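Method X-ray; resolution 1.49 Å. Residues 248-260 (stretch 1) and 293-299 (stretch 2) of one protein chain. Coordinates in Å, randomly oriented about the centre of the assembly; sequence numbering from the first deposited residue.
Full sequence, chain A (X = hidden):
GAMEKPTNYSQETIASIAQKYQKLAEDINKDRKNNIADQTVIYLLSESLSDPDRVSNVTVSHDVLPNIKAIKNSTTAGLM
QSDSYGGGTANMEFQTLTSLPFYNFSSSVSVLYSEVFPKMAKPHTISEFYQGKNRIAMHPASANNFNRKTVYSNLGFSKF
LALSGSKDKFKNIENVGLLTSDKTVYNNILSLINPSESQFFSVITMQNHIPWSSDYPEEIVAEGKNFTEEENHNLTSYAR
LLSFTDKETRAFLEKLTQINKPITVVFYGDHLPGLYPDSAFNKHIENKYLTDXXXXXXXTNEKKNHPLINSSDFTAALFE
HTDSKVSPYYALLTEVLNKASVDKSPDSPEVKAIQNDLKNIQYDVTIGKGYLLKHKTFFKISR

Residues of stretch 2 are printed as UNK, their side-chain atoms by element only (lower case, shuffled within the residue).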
# COMPACT_ATOMS: atom_id res chain seq x y z
N GLU A 248 -3.19 -12.27 -14.81
CA GLU A 248 -2.96 -13.09 -13.63
C GLU A 248 -3.69 -12.53 -12.41
O GLU A 248 -4.09 -13.29 -11.54
CB GLU A 248 -1.47 -13.24 -13.34
CG GLU A 248 -0.69 -13.91 -14.46
CD GLU A 248 -1.09 -15.36 -14.69
OE1 GLU A 248 -1.75 -15.95 -13.81
OE2 GLU A 248 -0.73 -15.92 -15.77
N THR A 249 -3.83 -11.20 -12.33
CA THR A 249 -4.55 -10.59 -11.22
C THR A 249 -6.02 -10.98 -11.27
O THR A 249 -6.62 -11.33 -10.24
CB THR A 249 -4.36 -9.06 -11.26
OG1 THR A 249 -2.97 -8.73 -11.17
CG2 THR A 249 -5.11 -8.37 -10.10
N ARG A 250 -6.63 -10.95 -12.45
CA ARG A 250 -8.00 -11.43 -12.58
C ARG A 250 -8.12 -12.89 -12.14
O ARG A 250 -9.05 -13.24 -11.40
CB ARG A 250 -8.48 -11.28 -14.02
CG ARG A 250 -9.83 -11.96 -14.31
CD ARG A 250 -10.19 -11.84 -15.77
NE ARG A 250 -11.37 -12.63 -16.12
CZ ARG A 250 -11.92 -12.66 -17.33
NH1 ARG A 250 -11.38 -11.96 -18.32
NH2 ARG A 250 -13.00 -13.40 -17.55
N ALA A 251 -7.22 -13.76 -12.61
CA ALA A 251 -7.28 -15.17 -12.26
C ALA A 251 -7.12 -15.37 -10.76
O ALA A 251 -7.78 -16.24 -10.16
CB ALA A 251 -6.22 -15.96 -13.02
N PHE A 252 -6.24 -14.60 -10.13
CA PHE A 252 -6.06 -14.65 -8.69
C PHE A 252 -7.35 -14.30 -7.96
O PHE A 252 -7.77 -15.02 -7.05
CB PHE A 252 -4.94 -13.67 -8.33
CG PHE A 252 -4.67 -13.50 -6.86
CD1 PHE A 252 -4.36 -14.58 -6.06
CD2 PHE A 252 -4.70 -12.23 -6.30
CE1 PHE A 252 -4.08 -14.39 -4.70
CE2 PHE A 252 -4.43 -12.04 -4.95
CZ PHE A 252 -4.11 -13.12 -4.15
N LEU A 253 -7.96 -13.18 -8.31
CA LEU A 253 -9.19 -12.79 -7.62
C LEU A 253 -10.28 -13.83 -7.82
O LEU A 253 -11.03 -14.14 -6.89
CB LEU A 253 -9.65 -11.40 -8.07
CG LEU A 253 -8.70 -10.22 -7.82
CD1 LEU A 253 -9.47 -8.92 -8.09
CD2 LEU A 253 -8.09 -10.21 -6.44
N GLU A 254 -10.41 -14.36 -9.05
CA GLU A 254 -11.40 -15.41 -9.31
C GLU A 254 -11.21 -16.58 -8.36
O GLU A 254 -12.17 -17.11 -7.81
CB GLU A 254 -11.31 -15.85 -10.78
CG GLU A 254 -11.86 -14.84 -11.76
CD GLU A 254 -11.58 -15.19 -13.22
OE1 GLU A 254 -10.80 -16.13 -13.47
OE2 GLU A 254 -12.13 -14.50 -14.11
N LYS A 255 -9.95 -16.97 -8.10
CA LYS A 255 -9.71 -18.05 -7.14
C LYS A 255 -10.10 -17.64 -5.73
O LYS A 255 -10.63 -18.45 -4.97
CB LYS A 255 -8.23 -18.45 -7.18
CG LYS A 255 -7.83 -19.20 -8.47
CD LYS A 255 -8.42 -20.58 -8.49
CE LYS A 255 -7.95 -21.35 -9.71
NZ LYS A 255 -6.46 -21.32 -9.83
N LEU A 256 -9.85 -16.39 -5.36
CA LEU A 256 -10.24 -15.95 -4.02
C LEU A 256 -11.75 -16.03 -3.83
O LEU A 256 -12.21 -16.28 -2.71
CB LEU A 256 -9.77 -14.52 -3.75
CG LEU A 256 -8.24 -14.33 -3.73
CD1 LEU A 256 -7.91 -12.88 -3.55
CD2 LEU A 256 -7.58 -15.15 -2.63
N THR A 257 -12.54 -15.81 -4.89
CA THR A 257 -13.99 -15.85 -4.72
C THR A 257 -14.48 -17.25 -4.35
O THR A 257 -15.59 -17.39 -3.83
CB THR A 257 -14.76 -15.40 -5.97
OG1 THR A 257 -14.57 -16.34 -7.04
CG2 THR A 257 -14.33 -14.04 -6.41
N GLN A 258 -13.68 -18.28 -4.62
CA GLN A 258 -14.06 -19.65 -4.34
C GLN A 258 -13.60 -20.14 -2.98
O GLN A 258 -13.84 -21.31 -2.65
CB GLN A 258 -13.50 -20.58 -5.43
CG GLN A 258 -13.92 -20.22 -6.85
CD GLN A 258 -15.42 -20.18 -7.02
OE1 GLN A 258 -16.13 -21.12 -6.64
NE2 GLN A 258 -15.92 -19.09 -7.59
N ILE A 259 -12.96 -19.29 -2.18
CA ILE A 259 -12.52 -19.66 -0.84
C ILE A 259 -13.56 -19.21 0.17
O ILE A 259 -13.98 -18.05 0.18
CB ILE A 259 -11.15 -19.03 -0.52
CG1 ILE A 259 -10.12 -19.47 -1.57
CG2 ILE A 259 -10.72 -19.40 0.90
CD1 ILE A 259 -8.71 -18.87 -1.37
N ASN A 260 -13.95 -20.13 1.06
CA ASN A 260 -15.00 -19.88 2.04
C ASN A 260 -14.41 -19.20 3.28
O ASN A 260 -14.34 -19.76 4.37
CB ASN A 260 -15.71 -21.17 2.40
CG ASN A 260 -16.87 -20.93 3.31
OD1 ASN A 260 -17.40 -19.82 3.36
ND2 ASN A 260 -17.28 -21.96 4.04
N UNK A 293 -4.88 1.97 -7.54
CA UNK A 293 -5.15 1.10 -6.40
C UNK A 293 -6.60 0.61 -6.47
O UNK A 293 -7.48 1.24 -7.06
c UNK A 293 -7.39 4.64 -4.46
c UNK A 293 -6.11 2.58 -4.54
c UNK A 293 -4.91 1.78 -5.04
c UNK A 293 -6.28 3.93 -4.88
o UNK A 293 -9.44 4.68 -3.22
c UNK A 293 -7.08 1.98 -3.75
c UNK A 293 -8.33 4.01 -3.67
c UNK A 293 -8.18 2.68 -3.32
N UNK A 294 -6.83 -0.53 -5.83
CA UNK A 294 -8.19 -0.98 -5.54
C UNK A 294 -8.21 -1.73 -4.22
O UNK A 294 -7.19 -2.24 -3.75
c UNK A 294 -7.38 -3.31 -8.11
c UNK A 294 -8.16 -3.13 -6.97
c UNK A 294 -8.82 -1.80 -6.69
c UNK A 294 -6.82 -4.54 -8.40
c UNK A 294 -7.03 -5.61 -7.55
c UNK A 294 -8.37 -4.21 -6.15
c UNK A 294 -7.80 -5.44 -6.41
N UNK A 295 -9.40 -1.78 -3.62
CA UNK A 295 -9.65 -2.50 -2.38
C UNK A 295 -10.84 -3.40 -2.70
O UNK A 295 -11.95 -2.90 -2.93
c UNK A 295 -10.23 -2.38 0.03
c UNK A 295 -8.76 -0.62 -0.97
c UNK A 295 -9.95 -1.56 -1.21
c UNK A 295 -8.94 0.39 0.17
N UNK A 296 -10.59 -4.71 -2.80
CA UNK A 296 -11.55 -5.67 -3.33
C UNK A 296 -11.72 -6.82 -2.34
O UNK A 296 -10.72 -7.40 -1.91
c UNK A 296 -12.82 -7.14 -6.25
c UNK A 296 -11.24 -10.90 -4.21
c UNK A 296 -12.19 -11.49 -5.07
c UNK A 296 -11.04 -9.53 -4.19
c UNK A 296 -12.75 -9.34 -5.89
c UNK A 296 -11.80 -8.73 -5.05
c UNK A 296 -11.87 -7.32 -5.30
c UNK A 296 -12.96 -10.73 -5.91
c UNK A 296 -11.03 -6.24 -4.65
n UNK A 296 -13.36 -8.35 -6.61
N UNK A 297 -12.97 -7.14 -2.00
CA UNK A 297 -13.33 -8.29 -1.18
C UNK A 297 -13.92 -9.40 -2.06
O UNK A 297 -14.46 -9.15 -3.14
o UNK A 297 -13.93 -6.81 0.67
c UNK A 297 -14.36 -7.91 -0.11
N UNK A 298 -13.82 -10.62 -1.56
CA UNK A 298 -14.25 -11.79 -2.33
C UNK A 298 -15.74 -12.08 -2.22
O UNK A 298 -16.19 -13.09 -2.76
o UNK A 298 -14.24 -12.82 0.28
c UNK A 298 -13.42 -13.01 -1.97
c UNK A 298 -13.69 -13.53 -0.58
n UNK A 298 -13.29 -14.77 -0.34
N UNK A 299 -16.50 -11.22 -1.55
CA UNK A 299 -17.94 -11.33 -1.54
C UNK A 299 -18.55 -10.13 -2.24
O UNK A 299 -18.16 -9.81 -3.37

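Position 293 carries one carbon, then a ring of six carbons bearing one oxygen. None of these atoms comes within 11 Å of stretch 1, so the strand enters this contact with a bystander: Tyr 293, whose hydroxyl is hydrogen-bonded elsewhere in the structure.

Position 294 has one carbon and a six-carbon ring with no heteroatom, and its CA-to-CB bond points toward the helix. The ring reaches Thr 249 and Leu 253, one helical turn apart. It is Phe 294. Its CZ lies 4.2 Å from Thr 249 CG2, which meets the ring at its edge, and 4.1 Å from Leu 253 CD1.

Position 295 shows four carbons, forked at the first, with one arm two carbons long. Nothing of stretch 1 is in reach, as strand alternation leads one to expect. This is Ile 295.

Position 296 returns to the helix side with one carbon and fused five- and six-membered rings holding eight carbons and one nitrogen, in touch with Leu 253, Leu 256 and Thr 257. Only Trp 296 fits. Leu 253 covers one face: its CD2 is 3.8 Å from Trp 296 CE3, and its CD1 sits 3.9 Å from the centroid of the five-membered ring of Trp 296, nearly along the ring normal, a CH-pi contact. Thr 257 CG2 meets the edge at 3.6 Å from CH2 of Trp 296, while Leu 256 CD1 packs 3.9 Å from its CZ3.

Position 297, one carbon and one oxygen, points away from the helix. Ser 297 spends its hydroxyl elsewhere in the structure.

Position 298 has two carbons, the second carrying one oxygen and one nitrogen, and lies against Leu 256 and Thr 257. It is Asn 298. Its ND2 donates to Leu 256 O at 3.0 Å, with a nearly straight N-H...O angle of 171°.

Position 299 has no side-chain atoms: Gly 299. An ideal CB would point away from stretch 1 with room to spare, so this contact does not demand glycine.

Alternate positions 294, 296 and 298 address the helix, Phe 294 and Trp 296 through apolar packing and Asn 298 through an added polar tie. Leu 253 links the two aromatic rings by touching both. With the axes 32° from parallel, contacts advance along both elements, from Thr 249 at Phe 294 to Leu 256 and Thr 257 at Asn 298, where the amide anchors a backbone carbonyl near the helix's C-terminal end.

Stretch 2 (293-299) YFIWSNG
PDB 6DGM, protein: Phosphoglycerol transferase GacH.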